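Local coordinates for lipoprotein (PDB 4JG9) that is of unknown function, though as a putative lipoprotein it is probably tethered by a lipid anchor to the bacterial membrane, at residues F61-K65 against I66-G70. Numbering follows the deposited sequence.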
# COMPACT_ATOMS: atom_id res chain seq x y z
N PHE A 61 -9.10 7.07 -27.94
CA PHE A 61 -9.94 6.56 -29.02
C PHE A 61 -11.39 6.74 -28.61
O PHE A 61 -11.71 6.88 -27.42
CB PHE A 61 -9.64 5.08 -29.32
CG PHE A 61 -9.93 4.16 -28.17
CD1 PHE A 61 -11.15 3.49 -28.10
CD2 PHE A 61 -8.99 3.95 -27.17
CE1 PHE A 61 -11.43 2.64 -27.04
CE2 PHE A 61 -9.27 3.09 -26.11
CZ PHE A 61 -10.49 2.44 -26.05
N ILE A 62 -12.27 6.67 -29.60
CA ILE A 62 -13.69 6.86 -29.39
C ILE A 62 -14.43 5.54 -29.33
O ILE A 62 -14.31 4.70 -30.22
CB ILE A 62 -14.33 7.71 -30.51
CG1 ILE A 62 -13.68 9.09 -30.58
CG2 ILE A 62 -15.83 7.85 -30.27
CD1 ILE A 62 -14.01 9.98 -29.38
N GLN A 63 -15.23 5.39 -28.29
CA GLN A 63 -16.10 4.26 -28.16
C GLN A 63 -17.48 4.81 -27.83
O GLN A 63 -17.65 5.53 -26.84
CB GLN A 63 -15.60 3.32 -27.06
CG GLN A 63 -16.47 2.11 -26.84
CD GLN A 63 -15.81 0.84 -27.35
OE1 GLN A 63 -14.60 0.79 -27.58
NE2 GLN A 63 -16.62 -0.21 -27.50
N GLU A 64 -18.44 4.55 -28.70
CA GLU A 64 -19.79 5.05 -28.53
C GLU A 64 -19.83 6.56 -28.35
O GLU A 64 -20.58 7.07 -27.53
CB GLU A 64 -20.50 4.35 -27.38
CG GLU A 64 -20.71 2.87 -27.63
CD GLU A 64 -21.93 2.33 -26.94
OE1 GLU A 64 -22.97 3.01 -26.94
OE2 GLU A 64 -21.85 1.21 -26.39
N LYS A 65 -19.01 7.26 -29.12
CA LYS A 65 -19.03 8.71 -29.14
C LYS A 65 -18.32 9.41 -27.99
O LYS A 65 -18.36 10.62 -27.89
CB LYS A 65 -20.47 9.21 -29.22
CG LYS A 65 -21.15 8.85 -30.53
CD LYS A 65 -22.64 9.15 -30.50
CE LYS A 65 -23.30 8.69 -31.79
NZ LYS A 65 -24.78 8.72 -31.69
N ILE A 66 -17.65 8.65 -27.13
CA ILE A 66 -16.94 9.26 -26.01
C ILE A 66 -15.49 8.85 -25.98
O ILE A 66 -15.13 7.75 -26.37
CB ILE A 66 -17.61 8.97 -24.66
CG1 ILE A 66 -17.63 7.47 -24.38
CG2 ILE A 66 -19.01 9.56 -24.63
CD1 ILE A 66 -17.81 7.15 -22.92
N PRO A 67 -14.64 9.77 -25.55
CA PRO A 67 -13.19 9.54 -25.51
C PRO A 67 -12.75 8.58 -24.40
O PRO A 67 -13.20 8.69 -23.27
CB PRO A 67 -12.62 10.93 -25.29
CG PRO A 67 -13.72 11.72 -24.69
CD PRO A 67 -14.98 11.17 -25.27
N LEU A 68 -11.86 7.67 -24.75
CA LEU A 68 -11.38 6.65 -23.83
C LEU A 68 -9.87 6.48 -23.91
O LEU A 68 -9.27 6.69 -24.95
CB LEU A 68 -12.04 5.32 -24.15
CG LEU A 68 -13.15 4.80 -23.24
CD1 LEU A 68 -14.10 5.90 -22.82
CD2 LEU A 68 -13.90 3.67 -23.92
N LYS A 69 -9.27 6.08 -22.80
CA LYS A 69 -7.85 5.75 -22.78
C LYS A 69 -7.61 4.35 -22.25
O LYS A 69 -8.13 3.98 -21.21
CB LYS A 69 -7.05 6.77 -21.97
CG LYS A 69 -6.55 7.93 -22.80
CD LYS A 69 -5.39 8.63 -22.13
CE LYS A 69 -5.06 9.92 -22.86
NZ LYS A 69 -4.72 9.68 -24.28
N GLY A 70 -6.82 3.58 -22.97
CA GLY A 70 -6.51 2.23 -22.55
C GLY A 70 -6.35 1.31 -23.73
O GLY A 70 -5.88 1.73 -24.79
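Phe-61 lays its ring against Leu-68, its partner in the neighbouring strand. From CB, CG sits between the backbone N and the carbonyl carbon (chi1 63°), which swings the ring over toward the second strand. Phe-61 CD2 comes to 3.5 Å from the carbonyl O of Leu-68. Phe-61 CE2 reaches the O of Gly-70, oblique to the ring. Phe-61 CE1 lies near both CB and CD2 of Leu-68, and Phe-61 CZ at the tip is 3.8 Å from Leu-68 CB. Leu-68 CB stands over one face of the Phe-61 ring, offset toward the rim, in a CH-pi contact 4.0 Å from its centroid. The OE1 of Gln-63 lies at the ring edge, in plane. The two strands form a tight antiparallel beta hairpin, closed by a type I' turn from Gln-63 to Ile-66. Strand 60-63 is an outermost strand, within this chain, of a five-stranded antiparallel sheet, and 66-69 passes the pairing on to 75-78. Phe-61 and Leu-68 bond to each other twice through their backbones, with Phe-61 N to Leu-68 O at 3.0 Å. Gln-63 and Ile-66 also pair twice. Gln-63 N points almost straight at Ile-66 O, but Ile-66 N approaches Gln-63 O from above the carbonyl plane. On the same face as Phe-61, Gln-63 CB touches Leu-68 CD2 at 3.6 Å. Ala-76 of strand 75-78 touches both Phe-61 and Leu-68. On the other face, Ile-62 CD1 lies loosely alongside the Pro-67 ring, 4.4 Å from Pro-67 CD.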